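Local coordinates for protein paenibacillus xanthan lyase (Paenibacillus, PDB 6F2P) that probably cleaves the exopolysaccharide xanthan by the eliminating chemistry of a polysaccharide lyase, and carries several bound calcium ions, at residues A[437-442]-A[508-513]; A[477-482]-A[500-505]; A[496-501]-A[640-645]; A[534-539]-A[573-578]. All blocks are in the same frame, centred on the assembly; numbering follows the deposited sequence.

Interaction 1: residues A[437-442]-A[508-513]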
loop_
_atom_site.group_PDB
_atom_site.type_symbol
_atom_site.label_atom_id
_atom_site.label_comp_id
_atom_site.label_asym_id
_atom_site.label_seq_id
_atom_site.Cartn_x
_atom_site.Cartn_y
_atom_site.Cartn_z
ATOM N N GLY A 437 -11.903 -14.860 7.237
ATOM C CA GLY A 437 -11.928 -13.461 6.857
ATOM C C GLY A 437 -12.434 -13.218 5.453
ATOM O O GLY A 437 -12.938 -12.136 5.154
ATOM N N THR A 438 -12.307 -14.224 4.596
ATOM C CA THR A 438 -12.629 -14.076 3.180
ATOM C C THR A 438 -14.125 -13.963 2.914
ATOM O O THR A 438 -14.939 -14.504 3.666
ATOM C CB THR A 438 -12.096 -15.268 2.366
ATOM O OG1 THR A 438 -12.594 -16.487 2.930
ATOM C CG2 THR A 438 -10.578 -15.291 2.393
ATOM N N THR A 439 -14.474 -13.266 1.836
ATOM C CA THR A 439 -15.825 -13.321 1.293
ATOM C C THR A 439 -15.774 -14.056 -0.036
ATOM O O THR A 439 -15.083 -13.612 -0.943
ATOM C CB THR A 439 -16.390 -11.912 1.057
ATOM O OG1 THR A 439 -16.560 -11.258 2.319
ATOM C CG2 THR A 439 -17.719 -11.976 0.336
ATOM N N VAL A 440 -16.497 -15.169 -0.158
ATOM C CA VAL A 440 -16.400 -16.024 -1.352
ATOM C C VAL A 440 -17.733 -16.583 -1.873
ATOM O O VAL A 440 -18.750 -16.576 -1.163
ATOM C CB VAL A 440 -15.506 -17.255 -1.085
ATOM C CG1 VAL A 440 -14.080 -16.843 -0.748
ATOM C CG2 VAL A 440 -16.112 -18.108 0.024
ATOM N N LEU A 441 -17.715 -17.073 -3.116
ATOM C CA LEU A 441 -18.805 -17.896 -3.638
ATOM C C LEU A 441 -18.591 -19.299 -3.105
ATOM O O LEU A 441 -17.484 -19.833 -3.198
ATOM C CB LEU A 441 -18.779 -17.945 -5.159
ATOM C CG LEU A 441 -19.009 -16.628 -5.887
ATOM C CD1 LEU A 441 -18.824 -16.827 -7.390
ATOM C CD2 LEU A 441 -20.398 -16.062 -5.561
ATOM N N GLN A 442 -19.639 -19.895 -2.543
ATOM C CA GLN A 442 -19.492 -21.157 -1.823
ATOM C C GLN A 442 -18.939 -22.286 -2.686
ATOM O O GLN A 442 -19.450 -22.553 -3.784
ATOM C CB GLN A 442 -20.821 -21.584 -1.208
ATOM C CG GLN A 442 -20.800 -22.986 -0.650
ATOM C CD GLN A 442 -22.078 -23.341 0.075
ATOM O OE1 GLN A 442 -23.140 -22.792 -0.219
ATOM N NE2 GLN A 442 -21.982 -24.256 1.039
ATOM N N THR A 508 -23.383 -17.031 -1.389
ATOM C CA THR A 508 -22.197 -16.252 -1.080
ATOM C C THR A 508 -21.912 -16.286 0.426
ATOM O O THR A 508 -22.824 -16.180 1.246
ATOM C CB THR A 508 -22.361 -14.814 -1.600
ATOM O OG1 THR A 508 -22.607 -14.861 -3.012
ATOM C CG2 THR A 508 -21.112 -13.977 -1.337
ATOM N N GLU A 509 -20.646 -16.458 0.790
ATOM C CA GLU A 509 -20.289 -16.647 2.193
ATOM C C GLU A 509 -19.175 -15.713 2.647
ATOM O O GLU A 509 -18.307 -15.325 1.862
ATOM C CB GLU A 509 -19.849 -18.092 2.438
ATOM C CG GLU A 509 -20.885 -19.139 2.087
ATOM C CD GLU A 509 -20.390 -20.556 2.305
ATOM O OE1 GLU A 509 -21.239 -21.462 2.467
ATOM O OE2 GLU A 509 -19.159 -20.768 2.316
ATOM N N THR A 510 -19.208 -15.354 3.926
ATOM C CA THR A 510 -18.102 -14.632 4.546
ATOM C C THR A 510 -17.633 -15.419 5.760
ATOM O O THR A 510 -18.423 -15.695 6.666
ATOM C CB THR A 510 -18.512 -13.219 4.975
ATOM O OG1 THR A 510 -18.609 -12.382 3.812
ATOM C CG2 THR A 510 -17.487 -12.628 5.956
ATOM N N ILE A 511 -16.356 -15.791 5.773
ATOM C CA ILE A 511 -15.867 -16.690 6.809
ATOM C C ILE A 511 -15.359 -15.931 8.019
ATOM O O ILE A 511 -14.402 -15.163 7.919
ATOM C CB ILE A 511 -14.747 -17.613 6.293
ATOM C CG1 ILE A 511 -15.124 -18.219 4.934
ATOM C CG2 ILE A 511 -14.433 -18.682 7.327
ATOM C CD1 ILE A 511 -16.473 -18.901 4.908
ATOM N N VAL A 512 -16.004 -16.140 9.162
ATOM C CA VAL A 512 -15.560 -15.486 10.388
ATOM C C VAL A 512 -14.367 -16.221 10.981
ATOM O O VAL A 512 -13.390 -15.605 11.423
ATOM C CB VAL A 512 -16.680 -15.404 11.446
ATOM C CG1 VAL A 512 -16.106 -15.013 12.802
ATOM C CG2 VAL A 512 -17.736 -14.415 11.024
ATOM N N GLU A 513 -14.450 -17.545 10.978
ATOM C CA GLU A 513 -13.448 -18.370 11.631
ATOM C C GLU A 513 -13.312 -19.708 10.912
ATOM O O GLU A 513 -14.257 -20.186 10.277
ATOM C CB GLU A 513 -13.835 -18.572 13.096
ATOM C CG GLU A 513 -12.816 -19.301 13.940
ATOM C CD GLU A 513 -11.406 -18.749 13.787
ATOM O OE1 GLU A 513 -11.004 -17.903 14.611
ATOM O OE2 GLU A 513 -10.689 -19.177 12.855
#
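Glu509, Ile511 and Thr508 are the residues most enclosed where strand 439-441 runs antiparallel to strand 508-516. Glu509 is held twice by its backbone: as the hydrogen-bonded partner of Val440, it accepts on O from Val440 N (2.7 Å) and donates from N to Val440 O (2.7 Å), both donors lying almost along the C=O axes. Its side chain starts with CG anti to the carbonyl carbon (chi1 -58°) and runs on extended, so that the carboxylate crosses Gln442 obliquely. OE1 comes 3.2 Å from CD of Gln442, the amide and carboxylate planes being 39° apart; the angle is too poor for a bond to NE2, and the charge of OE1 is instead met by a salt bridge to Arg434. Ile511 closes the other end. Its N donates to Thr438 O (2.8 Å), while its O takes the N-H of Gly437 from above the carbonyl plane; CG1 lies 3.7 Å alongside Thr438 OG1, a hydroxyl that is hydrogen-bonded to Leu435 O. Thr508 pairs with Leu441 in a non-hydrogen-bonded position, its OG1 touching Leu441 CD2 at 3.6 Å. On that same face the hydroxyls of Thr439 and Thr510 share a hydrogen bond (OG1 to OG1, 2.8 Å), buried and satisfied further by Lys484 on Thr439 and His606 on Thr510. Through this ladder 439-441 joins, as one of its outermost strands, a five-stranded antiparallel sheet in the super-sandwich domain of a family 8 polysaccharide lyase, with 595-607 on the far side of 508-516.

Interaction 2: residues A[477-482]-A[500-505]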
loop_
_atom_site.group_PDB
_atom_site.type_symbol
_atom_site.label_atom_id
_atom_site.label_comp_id
_atom_site.label_asym_id
_atom_site.label_seq_id
_atom_site.Cartn_x
_atom_site.Cartn_y
_atom_site.Cartn_z
ATOM N N GLY A 477 -12.832 -13.705 -12.605
ATOM C CA GLY A 477 -13.677 -14.692 -13.259
ATOM C C GLY A 477 -15.075 -14.793 -12.662
ATOM O O GLY A 477 -15.888 -15.609 -13.096
ATOM N N LYS A 478 -15.361 -13.962 -11.666
ATOM C CA LYS A 478 -16.679 -13.952 -11.053
ATOM C C LYS A 478 -17.273 -12.550 -11.064
ATOM O O LYS A 478 -16.571 -11.569 -11.322
ATOM C CB LYS A 478 -16.604 -14.486 -9.625
ATOM C CG LYS A 478 -15.920 -15.855 -9.493
ATOM C CD LYS A 478 -16.633 -16.936 -10.265
ATOM C CE LYS A 478 -16.122 -18.322 -9.852
ATOM N NZ LYS A 478 -16.666 -19.420 -10.725
ATOM N N SER A 479 -18.572 -12.448 -10.806
ATOM C CA SER A 479 -19.185 -11.132 -10.700
ATOM C C SER A 479 -19.016 -10.637 -9.271
ATOM O O SER A 479 -19.043 -9.427 -9.017
ATOM C CB SER A 479 -20.665 -11.173 -11.067
ATOM O OG SER A 479 -21.399 -11.943 -10.129
ATOM N N LEU A 480 -18.838 -11.590 -8.354
ATOM C CA LEU A 480 -18.772 -11.316 -6.924
ATOM C C LEU A 480 -17.912 -10.111 -6.628
ATOM O O LEU A 480 -16.800 -9.984 -7.139
ATOM C CB LEU A 480 -18.248 -12.528 -6.138
ATOM C CG LEU A 480 -18.103 -12.266 -4.633
ATOM C CD1 LEU A 480 -19.431 -11.834 -4.011
ATOM C CD2 LEU A 480 -17.535 -13.459 -3.877
ATOM N N THR A 481 -18.448 -9.213 -5.814
ATOM C CA THR A 481 -17.713 -8.033 -5.406
ATOM C C THR A 481 -18.148 -7.645 -3.998
ATOM O O THR A 481 -19.262 -7.962 -3.574
ATOM C CB THR A 481 -17.938 -6.882 -6.399
ATOM O OG1 THR A 481 -16.939 -5.874 -6.214
ATOM C CG2 THR A 481 -19.330 -6.294 -6.229
ATOM N N ALA A 482 -17.262 -6.990 -3.259
ATOM C CA ALA A 482 -17.571 -6.620 -1.884
ATOM C C ALA A 482 -16.642 -5.538 -1.359
ATOM O O ALA A 482 -15.516 -5.386 -1.837
ATOM C CB ALA A 482 -17.491 -7.833 -0.996
ATOM N N ILE A 500 -21.952 -6.125 -0.846
ATOM C CA ILE A 500 -21.731 -7.494 -1.285
ATOM C C ILE A 500 -22.747 -7.872 -2.349
ATOM O O ILE A 500 -23.926 -8.027 -2.053
ATOM C CB ILE A 500 -21.830 -8.496 -0.123
ATOM C CG1 ILE A 500 -20.889 -8.093 1.012
ATOM C CG2 ILE A 500 -21.489 -9.895 -0.612
ATOM C CD1 ILE A 500 -21.023 -8.944 2.250
ATOM N N ALA A 501 -22.274 -8.012 -3.584
ATOM C CA ALA A 501 -23.145 -8.240 -4.730
ATOM C C ALA A 501 -22.601 -9.308 -5.696
ATOM O O ALA A 501 -21.401 -9.367 -5.986
ATOM C CB ALA A 501 -23.388 -6.929 -5.464
ATOM N N SER A 502 -23.499 -10.144 -6.199
ATOM C CA SER A 502 -23.114 -11.203 -7.114
ATOM C C SER A 502 -24.274 -11.585 -8.023
ATOM O O SER A 502 -25.436 -11.487 -7.633
ATOM C CB SER A 502 -22.633 -12.429 -6.331
ATOM O OG SER A 502 -22.566 -13.562 -7.172
ATOM N N THR A 503 -23.950 -12.015 -9.237
ATOM C CA THR A 503 -24.943 -12.583 -10.135
ATOM C C THR A 503 -24.494 -13.961 -10.601
ATOM O O THR A 503 -24.851 -14.397 -11.692
ATOM C CB THR A 503 -25.175 -11.695 -11.363
ATOM O OG1 THR A 503 -23.913 -11.298 -11.914
ATOM C CG2 THR A 503 -25.969 -10.460 -10.984
ATOM N N ASP A 504 -23.723 -14.648 -9.758
ATOM C CA ASP A 504 -23.088 -15.911 -10.144
ATOM C C ASP A 504 -23.966 -17.124 -9.844
ATOM O O ASP A 504 -23.578 -18.258 -10.121
ATOM C CB ASP A 504 -21.732 -16.084 -9.436
ATOM C CG ASP A 504 -20.776 -14.940 -9.703
ATOM O OD1 ASP A 504 -20.277 -14.837 -10.841
ATOM O OD2 ASP A 504 -20.505 -14.146 -8.776
ATOM N N GLY A 505 -25.136 -16.891 -9.259
ATOM C CA GLY A 505 -26.051 -17.978 -8.955
ATOM C C GLY A 505 -25.565 -18.965 -7.906
ATOM O O GLY A 505 -26.024 -20.111 -7.858
#
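The carboxylate of Asp504, at the open end of the beta hairpin of strands 481-488 and 493-501, has Ser479 OG over one face, Ser502 OG approaching obliquely from the same side, and the methyl CD1 of Leu441, from strand 439-441, over the other. Ser479 OG comes down steeply on OD2 (2.7 Å, 59° out of the plane), Ser502 OG at a lower slant on the same oxygen. OD1 turns its syn lone pair to the N-H of Ser479, 2.9 Å from that N, and the Leu480 N-H adds a weak bond to OD2. So many donors would probably favour the ionised carboxylate. The last rung of the hairpin is the hydrogen-bonded pair of Thr481 and Ala501, whose N and O atoms are joined both ways at 3.0 Å. Beyond this pairing side chains take over from the backbone. Ser502 OG, anti to its own N (chi1 166°), accepts the Asp504 N-H in an ST turn and so helps fix the aspartate that it also donates to. Leu480 CD1 packs loosely on Ile500 CG2. Ser479 OG sits in the crowded position between its N and carbonyl carbon, where it receives Thr503 OG1 and, almost straight on at 175°, the Thr503 N-H, its N 2.7 Å away.

Interaction 3: residues A[496-501]-A[640-645]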
loop_
_atom_site.group_PDB
_atom_site.type_symbol
_atom_site.label_atom_id
_atom_site.label_comp_id
_atom_site.label_asym_id
_atom_site.label_seq_id
_atom_site.Cartn_x
_atom_site.Cartn_y
_atom_site.Cartn_z
ATOM N N LEU A 496 -15.901 -5.246 8.886
ATOM C CA LEU A 496 -17.148 -4.805 8.281
ATOM C C LEU A 496 -17.192 -5.148 6.807
ATOM O O LEU A 496 -16.181 -5.079 6.106
ATOM C CB LEU A 496 -17.310 -3.295 8.415
ATOM C CG LEU A 496 -17.355 -2.663 9.804
ATOM C CD1 LEU A 496 -17.723 -1.197 9.659
ATOM C CD2 LEU A 496 -18.340 -3.390 10.707
ATOM N N GLY A 497 -18.378 -5.499 6.333
ATOM C CA GLY A 497 -18.571 -5.730 4.920
ATOM C C GLY A 497 -19.898 -5.150 4.478
ATOM O O GLY A 497 -20.868 -5.154 5.230
ATOM N N SER A 498 -19.929 -4.642 3.254
ATOM C CA SER A 498 -21.153 -4.149 2.656
ATOM C C SER A 498 -20.912 -4.076 1.165
ATOM O O SER A 498 -19.795 -4.316 0.702
ATOM C CB SER A 498 -21.463 -2.749 3.164
ATOM O OG SER A 498 -20.532 -1.836 2.611
ATOM N N GLY A 499 -21.952 -3.729 0.417
ATOM C CA GLY A 499 -21.874 -3.706 -1.033
ATOM C C GLY A 499 -21.642 -5.087 -1.617
ATOM O O GLY A 499 -21.185 -5.210 -2.747
ATOM N N ILE A 500 -21.952 -6.125 -0.846
ATOM C CA ILE A 500 -21.731 -7.494 -1.285
ATOM C C ILE A 500 -22.747 -7.872 -2.349
ATOM O O ILE A 500 -23.926 -8.027 -2.053
ATOM C CB ILE A 500 -21.830 -8.496 -0.123
ATOM C CG1 ILE A 500 -20.889 -8.093 1.012
ATOM C CG2 ILE A 500 -21.489 -9.895 -0.612
ATOM C CD1 ILE A 500 -21.023 -8.944 2.250
ATOM N N ALA A 501 -22.274 -8.012 -3.584
ATOM C CA ALA A 501 -23.145 -8.240 -4.730
ATOM C C ALA A 501 -22.601 -9.308 -5.696
ATOM O O ALA A 501 -21.401 -9.367 -5.986
ATOM C CB ALA A 501 -23.388 -6.929 -5.464
ATOM N N LEU A 640 -20.060 3.597 13.075
ATOM C CA LEU A 640 -20.661 4.866 12.698
ATOM C C LEU A 640 -21.450 4.712 11.419
ATOM O O LEU A 640 -22.479 5.367 11.231
ATOM C CB LEU A 640 -19.583 5.939 12.519
ATOM C CG LEU A 640 -18.663 6.132 13.728
ATOM C CD1 LEU A 640 -17.652 7.233 13.476
ATOM C CD2 LEU A 640 -19.459 6.414 14.993
ATOM N N GLU A 641 -20.951 3.846 10.541
ATOM C CA GLU A 641 -21.584 3.570 9.260
ATOM C C GLU A 641 -20.986 2.309 8.693
ATOM O O GLU A 641 -19.810 2.028 8.902
ATOM C CB GLU A 641 -21.347 4.712 8.271
ATOM C CG GLU A 641 -22.004 4.517 6.906
ATOM C CD GLU A 641 -21.911 5.755 6.035
ATOM O OE1 GLU A 641 -22.331 5.698 4.859
ATOM O OE2 GLU A 641 -21.417 6.789 6.528
ATOM N N ASN A 642 -21.804 1.545 7.986
ATOM C CA ASN A 642 -21.322 0.402 7.232
ATOM C C ASN A 642 -22.121 0.288 5.940
ATOM O O ASN A 642 -23.096 -0.466 5.857
ATOM C CB ASN A 642 -21.436 -0.861 8.073
ATOM C CG ASN A 642 -21.031 -2.098 7.315
ATOM O OD1 ASN A 642 -20.242 -2.034 6.378
ATOM N ND2 ASN A 642 -21.585 -3.235 7.710
ATOM N N SER A 643 -21.722 1.077 4.947
ATOM C CA SER A 643 -22.417 1.112 3.671
ATOM C C SER A 643 -21.411 1.048 2.536
ATOM O O SER A 643 -20.205 0.951 2.766
ATOM C CB SER A 643 -23.225 2.399 3.539
ATOM O OG SER A 643 -22.367 3.502 3.304
ATOM N N SER A 644 -21.916 1.118 1.310
ATOM C CA SER A 644 -21.072 1.094 0.128
ATOM C C SER A 644 -20.423 2.462 -0.101
ATOM O O SER A 644 -19.603 2.641 -1.002
ATOM C CB SER A 644 -21.899 0.684 -1.092
ATOM O OG SER A 644 -22.897 1.654 -1.351
ATOM N N SER A 645 -20.787 3.434 0.721
ATOM C CA SER A 645 -20.249 4.769 0.544
ATOM C C SER A 645 -19.094 4.970 1.515
ATOM O O SER A 645 -18.099 5.627 1.182
ATOM C CB SER A 645 -21.335 5.830 0.729
ATOM O OG SER A 645 -20.812 7.130 0.505
#
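Asn642 and Leu496 lie alongside each other, running opposite ways, the amide against Leu496 CB and Leu496 CD1 near Asn642 CB. CG of Asn642 is anti to its backbone N (chi1 176°), which carries the amide onto segment 496-501. There ND2 donates to Gly497 O at 3.2 Å, with the oxygen close to the amide plane but ND2 well above the carbonyl plane, 48° out of it. OD1 rests 3.5 Å from Ser498 CB and accepts from Gln647 of the adjoining strand. The contact thus joins two domains: 493-501 belongs to the large sheet of the super-sandwich domain, 637-642 is an outermost strand of the C-terminal beta-sandwich. The strand segments, 53° apart, are joined by side chain-to-backbone contacts and do not pair as a sheet. An alanine in place of Asn642 would remove the amide and its bond to Gly497 O and would probably weaken the join between the domains, besides costing Gln647 a partner within its own sheet. Further on, Ser498 OG makes a weak bond to Ser643 O (2.8 Å). The side chain of Ser643 sets off away from 496-501; its OG accepts the Ser645 N-H in an ST turn and donates to the anti lone pair of Glu641 OE1.

Interaction 4: residues A[534-539]-A[573-578]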
loop_
_atom_site.group_PDB
_atom_site.type_symbol
_atom_site.label_atom_id
_atom_site.label_comp_id
_atom_site.label_asym_id
_atom_site.label_seq_id
_atom_site.Cartn_x
_atom_site.Cartn_y
_atom_site.Cartn_z
ATOM N N GLY A 534 -19.770 -30.461 22.243
ATOM C CA GLY A 534 -18.370 -30.443 21.845
ATOM C C GLY A 534 -17.941 -31.596 20.951
ATOM O O GLY A 534 -16.752 -31.817 20.720
ATOM N N SER A 535 -18.914 -32.331 20.431
ATOM C CA SER A 535 -18.622 -33.531 19.667
ATOM C C SER A 535 -18.461 -33.244 18.177
ATOM O O SER A 535 -19.157 -32.389 17.619
ATOM C CB SER A 535 -19.718 -34.576 19.889
ATOM O OG SER A 535 -20.970 -34.101 19.423
ATOM N N LEU A 536 -17.537 -33.969 17.546
ATOM C CA LEU A 536 -17.294 -33.855 16.113
ATOM C C LEU A 536 -18.548 -34.219 15.337
ATOM O O LEU A 536 -19.251 -35.154 15.693
ATOM C CB LEU A 536 -16.144 -34.766 15.700
ATOM C CG LEU A 536 -14.826 -34.429 16.386
ATOM C CD1 LEU A 536 -13.826 -35.543 16.177
ATOM C CD2 LEU A 536 -14.295 -33.134 15.819
ATOM N N GLY A 537 -18.821 -33.472 14.275
ATOM C CA GLY A 537 -20.025 -33.664 13.496
ATOM C C GLY A 537 -21.020 -32.550 13.743
ATOM O O GLY A 537 -21.917 -32.321 12.922
ATOM N N TRP A 538 -20.855 -31.854 14.872
ATOM C CA TRP A 538 -21.728 -30.736 15.247
ATOM C C TRP A 538 -21.874 -29.677 14.161
ATOM O O TRP A 538 -20.888 -29.240 13.562
ATOM C CB TRP A 538 -21.243 -30.064 16.522
ATOM C CG TRP A 538 -22.081 -28.879 16.900
ATOM C CD1 TRP A 538 -23.254 -28.893 17.603
ATOM C CD2 TRP A 538 -21.811 -27.507 16.600
ATOM N NE1 TRP A 538 -23.731 -27.612 17.754
ATOM C CE2 TRP A 538 -22.861 -26.745 17.149
ATOM C CE3 TRP A 538 -20.782 -26.849 15.922
ATOM C CZ2 TRP A 538 -22.909 -25.358 17.039
ATOM C CZ3 TRP A 538 -20.833 -25.473 15.815
ATOM C CH2 TRP A 538 -21.889 -24.742 16.370
ATOM N N SER A 539 -23.115 -29.260 13.933
ATOM C CA SER A 539 -23.440 -28.351 12.846
ATOM C C SER A 539 -24.799 -27.686 13.078
ATOM O O SER A 539 -25.813 -28.369 13.279
ATOM C CB SER A 539 -23.443 -29.107 11.524
ATOM O OG SER A 539 -23.744 -28.244 10.445
ATOM N N ARG A 573 -18.285 -28.098 13.579
ATOM C CA ARG A 573 -17.140 -28.740 14.212
ATOM C C ARG A 573 -16.932 -30.123 13.573
ATOM O O ARG A 573 -17.747 -31.021 13.750
ATOM C CB ARG A 573 -17.368 -28.863 15.717
ATOM C CG ARG A 573 -16.187 -29.425 16.468
ATOM C CD ARG A 573 -16.572 -29.843 17.864
ATOM N NE ARG A 573 -17.138 -28.737 18.624
ATOM C CZ ARG A 573 -16.466 -28.031 19.527
ATOM N NH1 ARG A 573 -15.194 -28.322 19.782
ATOM N NH2 ARG A 573 -17.069 -27.038 20.175
ATOM N N GLU A 574 -15.864 -30.288 12.801
ATOM C CA GLU A 574 -15.669 -31.544 12.087
ATOM C C GLU A 574 -14.209 -31.946 12.045
ATOM O O GLU A 574 -13.323 -31.117 12.278
ATOM C CB GLU A 574 -16.217 -31.449 10.663
ATOM C CG GLU A 574 -15.516 -30.413 9.816
ATOM C CD GLU A 574 -15.916 -30.486 8.364
ATOM O OE1 GLU A 574 -15.318 -29.769 7.535
ATOM O OE2 GLU A 574 -16.829 -31.267 8.050
ATOM N N ALA A 575 -13.972 -33.229 11.763
ATOM C CA ALA A 575 -12.630 -33.744 11.504
ATOM C C ALA A 575 -12.411 -33.729 10.004
ATOM O O ALA A 575 -13.311 -34.069 9.226
ATOM C CB ALA A 575 -12.473 -35.154 12.046
ATOM N N ARG A 576 -11.224 -33.321 9.582
ATOM C CA ARG A 576 -10.961 -33.261 8.155
ATOM C C ARG A 576 -9.719 -34.041 7.774
ATOM O O ARG A 576 -8.741 -34.077 8.525
ATOM C CB ARG A 576 -10.878 -31.813 7.688
ATOM C CG ARG A 576 -12.212 -31.109 7.777
ATOM C CD ARG A 576 -12.134 -29.717 7.226
ATOM N NE ARG A 576 -11.729 -29.696 5.824
ATOM C CZ ARG A 576 -12.581 -29.690 4.805
ATOM N NH1 ARG A 576 -13.888 -29.719 5.039
ATOM N NH2 ARG A 576 -12.124 -29.655 3.558
ATOM N N SER A 577 -9.780 -34.695 6.618
ATOM C CA SER A 577 -8.633 -35.432 6.113
ATOM C C SER A 577 -8.238 -34.922 4.749
ATOM O O SER A 577 -9.068 -34.413 3.987
ATOM C CB SER A 577 -8.900 -36.936 6.065
ATOM O OG SER A 577 -8.880 -37.491 7.368
ATOM N N GLY A 578 -6.953 -35.049 4.461
ATOM C CA GLY A 578 -6.415 -34.664 3.177
ATOM C C GLY A 578 -4.923 -34.879 3.231
ATOM O O GLY A 578 -4.370 -35.210 4.293
#
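A G1 beta bulge, formed as a type II turn from Ser535 to Trp538 enters strand 539-543, pairs with Arg573. Gly537 and Trp538 both face the arginine: Gly537 N donates to Arg573 O (2.7 Å), nearly along the C=O axis, and Arg573 N to Trp538 O (2.8 Å). At the backbone angles of Gly537 (phi 107°) a CB would run into Leu536 O. The Arg573 side chain runs out with CG anti to the backbone N and CD extended, so that CD lies 3.5 Å from Gly534 O; the bend at chi3 (-58°) turns the guanidinium against Gly534. Gly534 CA stands 3.7 Å above one face of the group, over its centre, while NH1 donates to the carbonyls of Gly521 and Asn523. CE3 of Trp538 is 4.0 Å from Arg573 CB, its ring at 66° to the guanidinium. An alanine in place of Arg573 would lose the guanidinium and would probably leave the 534-538 loop less firmly tied to the 521-523 carbonyls. Leu536 reaches along the strand, CD1 to Ala575 CB. Strand 566-578 lies between 539-543, outermost in the sheet, and 595-607, whose Met600 touches both Trp538 and Arg573; Leu525 of strand 525-527 packs on the same two.

How the interactions relate
Interactions 1 and 4 lie in the same five-stranded sheet, near its two outermost strands: 1 is buried and mostly a regular backbone ladder, whereas 4 is a partly exposed turn resting on an arginine. Interactions 2 and 3, both partly buried, share strand 493-501 of the nine-stranded sheet. The first closes a hairpin end with hydroxyls and a carboxylate; the second, with fewer bonds, joins this sheet to the C-terminal beta-sandwich. Leu441 connects interactions 1 and 2, its side chain packing on Lys478, Leu480 and Ser502, and Thr508 of interaction 1 touches Ile500 of interaction 3. These three cluster within 15 Å, centre to centre, while interaction 4 stands apart from them.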